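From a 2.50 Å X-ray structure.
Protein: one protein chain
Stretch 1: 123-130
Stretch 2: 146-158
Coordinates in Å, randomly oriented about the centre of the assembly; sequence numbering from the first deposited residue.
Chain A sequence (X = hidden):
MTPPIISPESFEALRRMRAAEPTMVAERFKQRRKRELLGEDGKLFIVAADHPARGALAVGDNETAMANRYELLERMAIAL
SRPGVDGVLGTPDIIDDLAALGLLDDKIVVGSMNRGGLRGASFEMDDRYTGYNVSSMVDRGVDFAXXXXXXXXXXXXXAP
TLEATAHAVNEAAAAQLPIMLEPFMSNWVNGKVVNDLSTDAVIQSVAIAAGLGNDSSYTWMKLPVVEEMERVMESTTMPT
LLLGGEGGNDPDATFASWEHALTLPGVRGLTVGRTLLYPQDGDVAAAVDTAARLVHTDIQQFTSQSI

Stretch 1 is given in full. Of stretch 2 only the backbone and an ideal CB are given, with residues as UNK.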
# COMPACT_ATOMS: atom_id res chain seq x y z
N PHE A 123 -4.79 10.92 -15.89
CA PHE A 123 -5.06 9.81 -15.00
C PHE A 123 -6.54 9.53 -14.80
O PHE A 123 -6.90 8.92 -13.79
CB PHE A 123 -4.42 10.11 -13.64
CG PHE A 123 -4.91 11.39 -12.99
CD1 PHE A 123 -6.12 11.43 -12.32
CD2 PHE A 123 -4.16 12.56 -13.09
CE1 PHE A 123 -6.59 12.63 -11.74
CE2 PHE A 123 -4.61 13.75 -12.53
CZ PHE A 123 -5.82 13.79 -11.86
N GLU A 124 -7.42 9.93 -15.72
CA GLU A 124 -8.83 9.68 -15.45
C GLU A 124 -9.31 8.23 -15.53
O GLU A 124 -10.46 7.95 -15.20
CB GLU A 124 -9.75 10.61 -16.27
CG GLU A 124 -10.02 10.30 -17.72
CD GLU A 124 -11.05 11.27 -18.30
OE1 GLU A 124 -12.24 11.20 -17.90
OE2 GLU A 124 -10.68 12.11 -19.15
N MSE A 125 -8.45 7.31 -15.94
CA MSE A 125 -8.85 5.91 -15.96
C MSE A 125 -8.60 5.35 -14.55
O MSE A 125 -9.13 4.30 -14.19
CB MSE A 125 -8.06 5.11 -17.00
CG MSE A 125 -8.46 5.40 -18.44
SE MSE A 125 -10.38 5.53 -18.70
CE MSE A 125 -10.90 3.75 -18.13
N ASP A 126 -7.80 6.07 -13.78
CA ASP A 126 -7.47 5.70 -12.40
C ASP A 126 -8.48 6.42 -11.51
O ASP A 126 -8.14 7.29 -10.72
CB ASP A 126 -6.03 6.14 -12.09
CG ASP A 126 -5.62 5.87 -10.66
OD1 ASP A 126 -6.13 4.91 -10.05
OD2 ASP A 126 -4.78 6.63 -10.15
N ASP A 127 -9.74 6.02 -11.67
CA ASP A 127 -10.89 6.58 -10.96
C ASP A 127 -10.97 6.20 -9.48
O ASP A 127 -11.79 5.37 -9.09
CB ASP A 127 -12.18 6.13 -11.65
CG ASP A 127 -13.21 7.23 -11.74
OD1 ASP A 127 -13.30 8.05 -10.80
OD2 ASP A 127 -13.95 7.25 -12.74
N ARG A 128 -10.14 6.84 -8.66
CA ARG A 128 -10.09 6.55 -7.23
C ARG A 128 -11.35 6.91 -6.43
O ARG A 128 -12.13 7.77 -6.83
CB ARG A 128 -8.86 7.23 -6.64
CG ARG A 128 -7.56 6.64 -7.19
CD ARG A 128 -6.41 7.64 -7.18
NE ARG A 128 -5.34 7.25 -6.26
CZ ARG A 128 -4.16 6.78 -6.63
NH1 ARG A 128 -3.88 6.62 -7.91
NH2 ARG A 128 -3.26 6.47 -5.72
N TYR A 129 -11.55 6.21 -5.32
CA TYR A 129 -12.70 6.42 -4.45
C TYR A 129 -12.48 7.61 -3.53
O TYR A 129 -11.81 7.53 -2.50
CB TYR A 129 -12.99 5.14 -3.68
CG TYR A 129 -13.69 4.13 -4.56
CD1 TYR A 129 -15.04 3.83 -4.37
CD2 TYR A 129 -13.03 3.57 -5.65
CE1 TYR A 129 -15.72 2.99 -5.26
CE2 TYR A 129 -13.70 2.74 -6.55
CZ TYR A 129 -15.04 2.45 -6.34
OH TYR A 129 -15.69 1.64 -7.23
N THR A 130 -13.09 8.72 -3.92
CA THR A 130 -12.97 10.00 -3.23
C THR A 130 -14.22 10.56 -2.55
O THR A 130 -14.14 11.61 -1.90
CB THR A 130 -12.49 11.07 -4.22
OG1 THR A 130 -13.44 11.17 -5.29
CG2 THR A 130 -11.14 10.69 -4.81
N UNK A 146 -23.41 4.11 -5.60
CA UNK A 146 -23.17 4.09 -7.04
C UNK A 146 -21.69 4.28 -7.36
O UNK A 146 -20.99 5.03 -6.69
CB UNK A 146 -24.00 5.18 -7.73
N UNK A 147 -21.24 3.58 -8.40
CA UNK A 147 -19.85 3.62 -8.83
C UNK A 147 -19.72 3.76 -10.34
O UNK A 147 -20.58 3.30 -11.09
CB UNK A 147 -19.12 2.36 -8.36
N UNK A 148 -18.64 4.40 -10.78
CA UNK A 148 -18.38 4.55 -12.21
C UNK A 148 -17.24 3.57 -12.48
O UNK A 148 -16.16 3.69 -11.89
CB UNK A 148 -18.03 5.99 -12.60
N UNK A 149 -17.46 2.61 -13.36
CA UNK A 149 -16.44 1.63 -13.68
C UNK A 149 -16.09 1.63 -15.16
O UNK A 149 -16.61 0.82 -15.93
CB UNK A 149 -16.90 0.24 -13.25
N UNK A 150 -15.22 2.55 -15.56
CA UNK A 150 -14.80 2.63 -16.95
C UNK A 150 -13.62 1.69 -17.12
O UNK A 150 -12.65 1.75 -16.37
CB UNK A 150 -14.44 4.06 -17.35
N UNK A 151 -13.73 0.81 -18.11
CA UNK A 151 -12.70 -0.18 -18.38
C UNK A 151 -11.92 0.11 -19.66
O UNK A 151 -12.42 -0.10 -20.76
CB UNK A 151 -13.33 -1.57 -18.47
N UNK A 152 -10.70 0.60 -19.49
CA UNK A 152 -9.84 0.92 -20.63
C UNK A 152 -8.72 -0.11 -20.71
O UNK A 152 -7.75 -0.05 -19.94
CB UNK A 152 -9.27 2.33 -20.51
N UNK A 153 -8.85 -1.04 -21.65
CA UNK A 153 -7.88 -2.11 -21.83
C UNK A 153 -6.43 -1.70 -22.06
O UNK A 153 -5.52 -2.48 -21.78
CB UNK A 153 -8.33 -2.97 -23.01
N UNK A 154 -6.19 -0.50 -22.56
CA UNK A 154 -4.81 -0.08 -22.81
C UNK A 154 -4.27 0.85 -21.73
O UNK A 154 -3.15 1.35 -21.85
CB UNK A 154 -4.72 0.61 -24.17
N UNK A 155 -5.04 1.07 -20.68
CA UNK A 155 -4.61 1.96 -19.60
C UNK A 155 -4.51 1.25 -18.25
O UNK A 155 -5.50 0.82 -17.69
CB UNK A 155 -5.58 3.14 -19.49
N UNK A 156 -3.28 1.14 -17.74
CA UNK A 156 -3.02 0.46 -16.47
C UNK A 156 -3.86 0.99 -15.31
O UNK A 156 -4.06 0.28 -14.32
CB UNK A 156 -1.54 0.59 -16.12
N UNK A 157 -4.34 2.22 -15.43
CA UNK A 157 -5.15 2.80 -14.37
C UNK A 157 -6.44 2.02 -14.13
O UNK A 157 -7.02 2.10 -13.05
CB UNK A 157 -5.48 4.26 -14.71
N UNK A 158 -6.87 1.27 -15.13
CA UNK A 158 -8.09 0.48 -15.01
C UNK A 158 -7.93 -0.59 -13.93
O UNK A 158 -8.87 -0.88 -13.19
CB UNK A 158 -8.44 -0.16 -16.35

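Position 146 lies in extended backbone, and nothing of stretch 1 comes within 5.5 Å of its ideal CB. Almost any side chain that tolerates a strand would do; the deposited residue is Lys 146.

At 147 the CB points sideways, 3.7 Å from Tyr 129 OH. A small or beta-branched residue suits an extended chain beside a phenol, and Thr, Val, Ser or Ala would all be reasonable. The residue is Thr 147, its chi1 in the m well.

Position 148 also points sideways, with Asp 127 OD2 4.3 Å from the ideal CB. The carboxylate might suggest a basic or hydroxyl side chain, though an aliphatic one could pass beside it. Leu 148 does the latter: its CD1 lies 3.5 Å from Asp 127 OD2.

Position 149 points away, and a beta-branched aliphatic fits its strand angles; it is Val 149.

At position 150 the CB points toward stretch 1, 3.6 Å from Met 125 CE, and farther out lie the carboxylates of Glu 124 and Asp 127. A long side chain with an aliphatic stem and a positive end is called for. Lys could reach for one acid, but Arg offers several donors in one plane. Two of those on Arg 150 meet the acids: NH1 donates to Glu 124 OE1 at 3.0 Å and NH2 to Asp 127 OD2 at 2.8 Å, both as salt bridges. Both acceptors lie near the guanidinium plane, where its N-H bonds point. Arg 150 NE donates to water 3 at 3.0 Å, and the water is placed to donate to Asp 127 OD2, 2.7 Å away.

Position 151 points away again, so an aliphatic strand former is plausible; it is Ile 151.

At 152 the ideal CB is a tight 3.2 Å from Met 125 CE. A compact side chain is favoured, and Asn, Asp or Ser would also suit the first place of the type I turn that runs to 155. It is Asn 152, whose CB packs against the selenomethionine methyl while its backbone O accepts from 155 N.

Positions 153 and 154 lie in the middle of this turn, out of reach of stretch 1, and many residues would serve; they are Leu 153 and Ser 154.

Position 155 faces Met 125 CG, 3.8 Å from its CB, and precedes a turn leading into a helix. Asp, Asn, Ser or Thr could cap here. Asp 155 OD1 accepts from 157 N at 2.8 Å, while OD2 accepts from water 1 at 2.9 Å, which accepts from Met 125 N.

Position 156 points away, leaving the choice open; it is Ala 156.

At 157 an ideal CB would lie 3.1 Å from Asp 126 N and 3.3 Å from Met 125 C. So little room favours glycine, and Gly 157 lets the backbones approach.

Position 158 starts the helix, pointing sideways. The backbone O of 152 lies close by, so a Ser or Thr hydroxyl could donate to it; Thr 158 OG1 does so to Asn 152 O at 2.9 Å and lies 3.8 Å from Met 125 CE.

Stretch 2 146-158: KTLVRINLSDAGT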
# COMPACT_ATOMS: atom_id res chain seq x y z
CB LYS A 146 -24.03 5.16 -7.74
CG LYS A 146 -23.28 6.35 -8.31
CD LYS A 146 -22.79 6.13 -9.73
CE LYS A 146 -22.13 7.40 -10.26
NZ LYS A 146 -21.84 7.36 -11.71
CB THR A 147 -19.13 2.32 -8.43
OG1 THR A 147 -19.17 2.15 -7.01
CG2 THR A 147 -17.69 2.34 -8.91
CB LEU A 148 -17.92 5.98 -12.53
CG LEU A 148 -18.15 6.51 -13.95
CD1 LEU A 148 -17.04 7.49 -14.29
CD2 LEU A 148 -18.19 5.39 -14.97
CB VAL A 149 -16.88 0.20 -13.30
CG1 VAL A 149 -15.68 -0.75 -13.36
CG2 VAL A 149 -17.50 0.19 -11.91
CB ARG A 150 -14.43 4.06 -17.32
CG ARG A 150 -15.65 4.95 -17.54
CD ARG A 150 -15.24 6.39 -17.72
NE ARG A 150 -14.64 6.91 -16.51
CZ ARG A 150 -14.08 8.11 -16.41
NH1 ARG A 150 -14.06 8.92 -17.46
NH2 ARG A 150 -13.55 8.50 -15.26
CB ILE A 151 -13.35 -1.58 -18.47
CG1 ILE A 151 -14.13 -1.86 -17.18
CG2 ILE A 151 -12.30 -2.64 -18.73
CD1 ILE A 151 -14.99 -3.10 -17.22
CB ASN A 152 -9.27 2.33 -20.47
CG ASN A 152 -8.58 2.83 -21.72
OD1 ASN A 152 -8.64 4.03 -22.02
ND2 ASN A 152 -7.92 1.93 -22.44
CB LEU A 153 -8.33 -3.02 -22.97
CG LEU A 153 -9.65 -3.75 -22.74
CD1 LEU A 153 -9.97 -4.64 -23.93
CD2 LEU A 153 -9.55 -4.59 -21.46
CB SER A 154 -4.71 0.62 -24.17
OG SER A 154 -5.29 1.91 -24.11
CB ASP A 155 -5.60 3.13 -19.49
CG ASP A 155 -5.05 4.27 -18.67
OD1 ASP A 155 -4.55 4.02 -17.56
OD2 ASP A 155 -5.14 5.43 -19.14
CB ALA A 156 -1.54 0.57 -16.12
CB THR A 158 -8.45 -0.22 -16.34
OG1 THR A 158 -8.70 0.76 -17.35
CG2 THR A 158 -9.69 -1.10 -16.16
O HOH W 1 -5.94 7.41 -17.23
O HOH W 2 -12.29 3.52 -14.29
O HOH W 3 -14.52 4.98 -14.16
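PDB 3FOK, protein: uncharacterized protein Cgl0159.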